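Microcin B17-processing protein McbB (Escherichia coli str. K-12 substr. MG1655, PDB 6GRH) is needed to process the inactive precursor of the antibiotic microcin B17 into the active peptide. Local coordinates at residues Ile100-Pro105 with Trp142-Asn147; Glu113-Asp118 with His244-Arg249; Val135-Leu140 with Ser162-Ala167. All coordinates share one frame; numbering follows the deposited sequence. Where two conformers were deposited one is given.

Contact 1: residues Ile100-Pro105 with Trp142-Asn147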
# COMPACT_ATOMS: atom_id res chain seq x y z
N ILE B 100 8.43 -22.29 -24.07
CA ILE B 100 8.11 -20.89 -24.32
C ILE B 100 7.15 -20.84 -25.51
O ILE B 100 7.46 -21.37 -26.57
CB ILE B 100 9.36 -20.06 -24.59
CG1 ILE B 100 10.24 -20.05 -23.35
CG2 ILE B 100 8.96 -18.62 -24.96
CD1 ILE B 100 11.54 -19.33 -23.53
N ILE B 101 5.97 -20.27 -25.29
CA ILE B 101 4.97 -20.08 -26.34
C ILE B 101 4.94 -18.58 -26.62
O ILE B 101 4.83 -17.76 -25.67
CB ILE B 101 3.56 -20.61 -25.95
CG1 ILE B 101 3.61 -22.11 -25.61
CG2 ILE B 101 2.60 -20.38 -27.10
CD1 ILE B 101 2.30 -22.76 -25.19
N SER B 102 5.06 -18.20 -27.88
CA SER B 102 5.16 -16.76 -28.18
C SER B 102 4.67 -16.38 -29.54
O SER B 102 4.67 -17.21 -30.45
CB SER B 102 6.63 -16.31 -28.04
OG SER B 102 6.75 -14.90 -28.04
N ASP B 103 4.28 -15.12 -29.67
CA ASP B 103 4.01 -14.51 -30.97
C ASP B 103 5.26 -13.98 -31.63
O ASP B 103 5.22 -13.60 -32.80
CB ASP B 103 2.92 -13.43 -30.87
CG ASP B 103 3.32 -12.19 -30.03
OD1 ASP B 103 4.37 -12.16 -29.35
OD2 ASP B 103 2.51 -11.23 -30.02
N VAL B 104 6.39 -13.96 -30.92
CA VAL B 104 7.70 -13.63 -31.51
C VAL B 104 8.71 -14.75 -31.24
O VAL B 104 9.75 -14.51 -30.63
CB VAL B 104 8.25 -12.24 -31.03
CG1 VAL B 104 7.39 -11.11 -31.58
CG2 VAL B 104 8.33 -12.13 -29.51
N PRO B 105 8.43 -15.99 -31.71
CA PRO B 105 9.34 -17.10 -31.41
C PRO B 105 10.76 -16.89 -31.89
O PRO B 105 11.68 -17.41 -31.28
CB PRO B 105 8.70 -18.29 -32.12
CG PRO B 105 7.90 -17.69 -33.23
CD PRO B 105 7.36 -16.40 -32.64
N TRP B 142 5.74 -20.84 -20.34
CA TRP B 142 5.97 -19.42 -20.41
C TRP B 142 5.32 -18.87 -21.68
O TRP B 142 5.71 -19.23 -22.77
CB TRP B 142 7.47 -19.09 -20.42
CG TRP B 142 7.73 -17.63 -20.16
CD1 TRP B 142 7.27 -16.57 -20.93
CD2 TRP B 142 8.43 -17.05 -19.07
NE1 TRP B 142 7.68 -15.38 -20.38
CE2 TRP B 142 8.36 -15.64 -19.23
CE3 TRP B 142 9.12 -17.57 -17.97
CZ2 TRP B 142 8.95 -14.75 -18.33
CZ3 TRP B 142 9.70 -16.70 -17.07
CH2 TRP B 142 9.61 -15.29 -17.26
N LEU B 143 4.30 -18.01 -21.52
CA LEU B 143 3.65 -17.37 -22.65
C LEU B 143 4.11 -15.92 -22.76
O LEU B 143 3.83 -15.14 -21.86
CB LEU B 143 2.15 -17.44 -22.49
CG LEU B 143 1.25 -16.71 -23.49
CD1 LEU B 143 1.45 -17.18 -24.92
CD2 LEU B 143 -0.21 -16.90 -23.05
N HIS B 144 4.80 -15.57 -23.84
CA HIS B 144 5.33 -14.23 -24.02
C HIS B 144 4.66 -13.61 -25.23
O HIS B 144 4.76 -14.15 -26.33
CB HIS B 144 6.85 -14.26 -24.18
CG HIS B 144 7.44 -12.93 -24.52
ND1 HIS B 144 7.52 -11.91 -23.60
CD2 HIS B 144 7.90 -12.43 -25.68
CE1 HIS B 144 8.05 -10.85 -24.18
NE2 HIS B 144 8.32 -11.15 -25.43
N LEU B 145 4.01 -12.46 -25.03
CA LEU B 145 3.30 -11.74 -26.09
C LEU B 145 3.79 -10.29 -26.26
O LEU B 145 3.74 -9.51 -25.30
CB LEU B 145 1.81 -11.71 -25.78
CG LEU B 145 1.14 -13.08 -25.72
CD1 LEU B 145 -0.32 -12.95 -25.32
CD2 LEU B 145 1.25 -13.79 -27.06
N GLU B 146 4.28 -9.96 -27.45
CA GLU B 146 4.45 -8.56 -27.87
C GLU B 146 3.13 -7.93 -28.27
O GLU B 146 2.85 -6.78 -27.93
CB GLU B 146 5.46 -8.43 -29.03
CG GLU B 146 6.88 -8.50 -28.56
CD GLU B 146 7.94 -8.03 -29.55
OE1 GLU B 146 7.65 -7.36 -30.57
OE2 GLU B 146 9.10 -8.31 -29.23
N ASN B 147 2.31 -8.67 -29.00
CA ASN B 147 1.01 -8.17 -29.41
C ASN B 147 -0.05 -8.88 -28.57
O ASN B 147 -0.53 -9.95 -28.92
CB ASN B 147 0.84 -8.35 -30.90
CG ASN B 147 1.95 -7.68 -31.67
OD1 ASN B 147 2.25 -6.49 -31.45
ND2 ASN B 147 2.62 -8.43 -32.55
O HOH W 1 -0.01 -11.75 -30.63
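The Asp103 carboxylate reaches across to two successive backbone N-H groups: OD1 accepts from Glu146 N at 2.9 Å, OD2 from Asn147 N at 2.8 Å. Each oxygen uses its syn lone pair, on the side of the other oxygen, so two N-H groups hold the carboxylate and limit its rotation. With CG between the backbone N and the carbonyl carbon (chi1 66°), the carboxylate faces the 146-147 backbone. A water ties the same OD2 to Asn147 O, donating to both. One residue earlier, Ser102 OG gives its proton to His144 O at 2.7 Å, tilted 35° from the carbonyl plane, and accepts from Val104 N in an ST turn.

Upstream the bonding is between main chains. Ile101 N donates to Trp142 O at 2.7 Å, and His144 N returns a 2.9 Å bond to Ile101 O. This pairs two adjoining parallel strands of the sheet, whose strand order and helical crossovers fit the Rossmann-like fold of E1-related proteins.

Apolar contacts lie on both faces. Ile101 CG2 meets Leu143 CD1 at 4.0 Å under helix 150-160; on the other face the side chains of Ile100 and Trp142 run side by side. Val104 CG2 touches His144 CD2 at 3.9 Å, at the ring's edge and in its plane, while CG1 rests on Glu146 CD. The polar ends look elsewhere: Glu146 to Arg239, and His144 and Trp142 to Ser171.

Contact 2: residues Glu113-Asp118 with His244-Arg249; sequences EQWKCD and HLIKRR. With EDO (1,2-ethanediol), chain J.
Lys247 NZ is held by both oxygens of Asp118, OD1 at 3.2 Å and OD2 at 3.4 Å, in a salt bridge whose hydrogen bonds are each weak. Its stronger partner is Glu238 of the second subunit, and Ser237 of that subunit bonds it as well, so the ammonium links this contact to the second subunit. The carboxylate crosses the lysine chain at about a right angle.

The chain leading to that ammonium lies over the indole of Trp115. Lys247 CG sits 3.4 Å from the centroid of the five-membered ring and only 3° off its normal, a CH-pi contact, and CD lies over the same face, 3.4 Å from Trp115 CD1. CG starts anti to the backbone N (chi1 -169°), and a bend at chi3 (85°) then turns CE toward Asp118. At the far end of the indole, CH2 meets Ile246 CG2 at 3.8 Å.

In the fold, this packs helix 111-115 and the turn after it on the side of helix 236-254, the long helix that also faces the second subunit. Tyr243, one turn back from Lys247, adds its ring against Trp115.

Arg248 brings a second positive charge to Asp118, but NH1 stays 3.9 Å from OD1, a long salt bridge. A water bridges the two, donating to OD1 at 2.6 Å and accepting from NH1. A 1,2-ethanediol, probably from the crystallisation liquor, places O1 at the edge of the guanidinium, in its plane, 3.0 Å from Arg248 NH2. Gln251 takes a further bond from NH1. Two cations beside it would probably keep Asp118 ionised.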
# COMPACT_ATOMS: atom_id res chain seq x y z
N GLU B 113 19.61 -23.31 -26.61
CA GLU B 113 21.01 -23.73 -26.52
C GLU B 113 21.82 -22.82 -25.58
O GLU B 113 22.60 -23.33 -24.78
CB GLU B 113 21.65 -23.84 -27.91
CG GLU B 113 22.54 -25.08 -28.04
CD GLU B 113 21.75 -26.38 -28.05
OE1 GLU B 113 21.90 -27.21 -27.12
OE2 GLU B 113 20.97 -26.58 -29.00
N GLN B 114 21.61 -21.50 -25.64
CA GLN B 114 22.28 -20.56 -24.73
C GLN B 114 21.96 -20.78 -23.28
O GLN B 114 22.87 -20.77 -22.43
CB GLN B 114 21.90 -19.12 -25.04
CG GLN B 114 22.47 -18.58 -26.34
CD GLN B 114 21.90 -17.21 -26.70
OE1 GLN B 114 21.11 -16.59 -25.94
NE2 GLN B 114 22.30 -16.73 -27.87
N TRP B 115 20.68 -20.99 -22.98
CA TRP B 115 20.24 -20.98 -21.60
C TRP B 115 20.54 -22.25 -20.84
O TRP B 115 20.45 -22.26 -19.63
CB TRP B 115 18.76 -20.57 -21.48
CG TRP B 115 18.49 -19.14 -21.97
CD1 TRP B 115 19.39 -18.22 -22.40
CD2 TRP B 115 17.20 -18.50 -22.06
NE1 TRP B 115 18.74 -17.05 -22.77
CE2 TRP B 115 17.40 -17.19 -22.56
CE3 TRP B 115 15.89 -18.92 -21.79
CZ2 TRP B 115 16.35 -16.28 -22.78
CZ3 TRP B 115 14.83 -17.99 -22.01
CH2 TRP B 115 15.08 -16.72 -22.50
N LYS B 116 20.97 -23.31 -21.55
CA LYS B 116 21.54 -24.50 -20.89
C LYS B 116 22.73 -24.17 -20.00
O LYS B 116 22.92 -24.80 -18.97
CB LYS B 116 21.93 -25.58 -21.93
CG LYS B 116 20.75 -26.21 -22.63
CD LYS B 116 21.18 -27.35 -23.56
CE LYS B 116 19.98 -28.08 -24.18
NZ LYS B 116 18.88 -28.39 -23.22
N CYS B 117 23.53 -23.17 -20.37
CA CYS B 117 24.67 -22.80 -19.54
C CYS B 117 24.27 -22.01 -18.29
O CYS B 117 25.14 -21.69 -17.47
CB CYS B 117 25.73 -22.08 -20.35
SG CYS B 117 25.30 -20.42 -20.86
N ASP B 118 22.98 -21.67 -18.15
CA ASP B 118 22.39 -21.17 -16.92
C ASP B 118 21.57 -22.26 -16.24
O ASP B 118 20.80 -21.98 -15.32
CB ASP B 118 21.51 -19.95 -17.26
CG ASP B 118 22.25 -18.91 -18.11
OD1 ASP B 118 23.09 -18.16 -17.56
OD2 ASP B 118 22.03 -18.86 -19.34
N HIS B 244 16.74 -10.97 -21.13
CA HIS B 244 17.49 -11.24 -19.93
C HIS B 244 16.60 -11.49 -18.70
O HIS B 244 16.87 -12.41 -17.92
CB HIS B 244 18.47 -10.10 -19.66
CG HIS B 244 19.42 -10.38 -18.56
ND1 HIS B 244 20.34 -11.42 -18.60
CD2 HIS B 244 19.59 -9.76 -17.36
CE1 HIS B 244 21.02 -11.43 -17.46
NE2 HIS B 244 20.59 -10.43 -16.71
N LEU B 245 15.56 -10.66 -18.52
CA LEU B 245 14.63 -10.86 -17.41
C LEU B 245 13.89 -12.20 -17.45
O LEU B 245 13.72 -12.84 -16.41
CB LEU B 245 13.63 -9.70 -17.31
CG LEU B 245 14.15 -8.39 -16.76
CD1 LEU B 245 13.03 -7.35 -16.74
CD2 LEU B 245 14.66 -8.54 -15.35
N ILE B 246 13.50 -12.63 -18.64
CA ILE B 246 12.90 -13.95 -18.86
C ILE B 246 13.89 -15.05 -18.44
O ILE B 246 13.56 -15.95 -17.64
CB ILE B 246 12.44 -14.12 -20.32
CG1 ILE B 246 11.26 -13.17 -20.63
CG2 ILE B 246 12.00 -15.55 -20.61
CD1 ILE B 246 10.86 -13.10 -22.08
N LYS B 247 15.12 -14.96 -18.96
CA LYS B 247 16.14 -15.92 -18.62
C LYS B 247 16.37 -16.03 -17.11
O LYS B 247 16.36 -17.13 -16.54
CB LYS B 247 17.46 -15.59 -19.32
CG LYS B 247 18.45 -16.73 -19.18
CD LYS B 247 19.84 -16.35 -19.61
CE LYS B 247 20.58 -15.68 -18.47
NZ LYS B 247 21.96 -15.47 -18.93
N ARG B 248 16.55 -14.87 -16.46
CA ARG B 248 16.80 -14.88 -15.04
C ARG B 248 15.64 -15.39 -14.22
O ARG B 248 15.84 -16.08 -13.24
CB ARG B 248 17.25 -13.53 -14.51
CG ARG B 248 18.61 -13.15 -15.00
CD ARG B 248 19.68 -14.17 -14.60
NE ARG B 248 20.99 -13.55 -14.68
CZ ARG B 248 22.15 -14.17 -14.82
NH1 ARG B 248 22.23 -15.50 -14.89
NH2 ARG B 248 23.25 -13.44 -14.85
N ARG B 249 14.43 -15.08 -14.66
CA ARG B 249 13.27 -15.60 -13.99
C ARG B 249 13.15 -17.12 -14.12
O ARG B 249 12.88 -17.82 -13.14
CB ARG B 249 12.01 -14.82 -14.44
CG ARG B 249 10.77 -15.21 -13.67
CD ARG B 249 10.83 -14.66 -12.26
NE ARG B 249 9.65 -15.06 -11.51
CZ ARG B 249 9.62 -15.67 -10.33
NH1 ARG B 249 10.73 -15.94 -9.64
NH2 ARG B 249 8.43 -15.97 -9.82
C1 EDO J . 26.04 -15.19 -15.90
O1 EDO J . 25.60 -15.36 -14.55
C2 EDO J . 26.89 -13.93 -15.95
O2 EDO J . 27.05 -13.49 -17.30
O HOH W 2 24.07 -18.20 -15.13

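Contact 3: residues Val135-Leu140 with Ser162-Ala167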
# COMPACT_ATOMS: atom_id res chain seq x y z
N VAL B 135 1.67 -30.17 -24.83
CA VAL B 135 2.62 -30.04 -23.72
C VAL B 135 2.52 -31.22 -22.75
O VAL B 135 1.42 -31.62 -22.38
CB VAL B 135 2.39 -28.72 -22.92
CG1 VAL B 135 3.38 -28.59 -21.78
CG2 VAL B 135 2.50 -27.50 -23.83
N SER B 136 3.66 -31.75 -22.30
CA SER B 136 3.72 -32.86 -21.34
C SER B 136 3.36 -32.52 -19.88
O SER B 136 3.26 -31.34 -19.53
CB SER B 136 5.15 -33.42 -21.30
OG SER B 136 5.58 -33.82 -22.59
N ASP B 137 3.25 -33.56 -19.05
CA ASP B 137 3.10 -33.46 -17.58
C ASP B 137 4.20 -32.62 -16.89
O ASP B 137 5.38 -32.66 -17.28
CB ASP B 137 3.06 -34.86 -16.91
CG ASP B 137 1.72 -35.60 -17.11
OD1 ASP B 137 0.91 -35.20 -17.97
OD2 ASP B 137 1.46 -36.61 -16.38
N SER B 138 3.80 -31.89 -15.85
CA SER B 138 4.74 -31.15 -15.02
C SER B 138 5.62 -30.18 -15.80
O SER B 138 6.81 -30.08 -15.54
CB SER B 138 5.61 -32.11 -14.20
OG SER B 138 4.79 -33.02 -13.50
N THR B 139 5.02 -29.45 -16.73
CA THR B 139 5.73 -28.47 -17.55
C THR B 139 5.35 -27.06 -17.12
O THR B 139 4.16 -26.79 -16.89
CB THR B 139 5.34 -28.65 -19.02
OG1 THR B 139 5.70 -29.97 -19.43
CG2 THR B 139 6.01 -27.63 -19.90
N LEU B 140 6.35 -26.19 -17.01
CA LEU B 140 6.13 -24.75 -16.87
C LEU B 140 5.95 -24.15 -18.27
O LEU B 140 6.81 -24.27 -19.13
CB LEU B 140 7.29 -24.08 -16.16
CG LEU B 140 7.26 -22.55 -15.94
CD1 LEU B 140 6.10 -22.14 -15.05
CD2 LEU B 140 8.57 -22.09 -15.35
N SER B 162 -5.71 -28.23 -17.25
CA SER B 162 -5.92 -29.58 -16.73
C SER B 162 -4.69 -30.49 -16.80
O SER B 162 -4.74 -31.59 -16.24
CB SER B 162 -7.06 -30.27 -17.49
OG SER B 162 -8.25 -29.51 -17.31
N ASN B 163 -3.63 -30.08 -17.50
CA ASN B 163 -2.42 -30.93 -17.58
C ASN B 163 -1.90 -31.13 -16.17
O ASN B 163 -1.68 -30.13 -15.45
CB ASN B 163 -1.33 -30.30 -18.44
CG ASN B 163 -1.59 -30.41 -19.93
OD1 ASN B 163 -2.71 -30.58 -20.37
ND2 ASN B 163 -0.53 -30.28 -20.71
N PRO B 164 -1.71 -32.39 -15.75
CA PRO B 164 -1.13 -32.69 -14.43
C PRO B 164 0.19 -31.93 -14.17
O PRO B 164 1.10 -31.95 -15.00
CB PRO B 164 -0.86 -34.19 -14.49
CG PRO B 164 -1.84 -34.72 -15.49
CD PRO B 164 -2.05 -33.63 -16.49
N GLY B 165 0.26 -31.23 -13.04
CA GLY B 165 1.47 -30.52 -12.64
C GLY B 165 1.84 -29.28 -13.42
O GLY B 165 2.92 -28.75 -13.22
N VAL B 166 0.96 -28.79 -14.29
CA VAL B 166 1.25 -27.64 -15.14
C VAL B 166 1.37 -26.38 -14.29
O VAL B 166 0.84 -26.32 -13.19
CB VAL B 166 0.15 -27.45 -16.20
CG1 VAL B 166 -1.16 -26.94 -15.59
CG2 VAL B 166 0.59 -26.54 -17.32
N ALA B 167 2.11 -25.41 -14.80
CA ALA B 167 2.06 -24.04 -14.32
C ALA B 167 2.31 -23.11 -15.50
O ALA B 167 2.83 -23.54 -16.53
CB ALA B 167 3.07 -23.79 -13.21
O HOH W 3 2.14 -29.84 -17.46
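Ser138 N donates to Pro164 O, within the type II turn Asn163-Val166, at 2.8 Å, and just past the turn Ala167 N donates to Thr139 O at 3.2 Å, beside the parallel bridge of Leu140 with Ala167. The first bond is nearly straight (170° at the hydrogen) and lies in the carbonyl plane. Gly165 takes the positive-phi position of the turn (72°). There the chain comes within 4.1 Å of Ser138, CA to CA.

Among the side chains, the Asp137 carboxylate lies obliquely across the Pro164 ring, OD1 reaching CD at 3.7 Å. Leu140 CD1 touches Ala167 CB at 3.9 Å, with Trp95 packing on both residues. Val166 CG2 leans on the Thr139 carbonyl oxygen. Thr139 OG1 folds back and donates to Ser136 O at 2.8 Å from well above the carbonyl plane, and a water bridges that same oxygen to Thr139 N.

The contact closes the beta-alpha-beta crossover in which helix 150-160 joins strand 139-144 to strand 167-174. Since both hydrogen bonds across the contact run between main chains, its register probably rests chiefly on backbone shape.

From the N terminus, contact 1 opens first, on strand 97-102. Contact 2 opens after it, on helix 111-115 and the turn after it, and contact 3 opens with residues 135-140, which run into strand 139-144. Residues 142-147 then close contact 1 around a loop holding helix 111-115 and strand 122-127. Residues 162-167 close contact 3 after helix 150-160, and residues 244-249 close contact 2 far later. Contact 1 therefore crosses both others, while contact 3 nests inside contact 2. Contacts 1 and 3 share strand 139-144, pairing it with strand 97-102 on one side and the start of strand 167-174 on the other. Contacts 1 and 2 touch, Trp142 packing on Ile246 and Arg249, so the sheet meets helix 236-254.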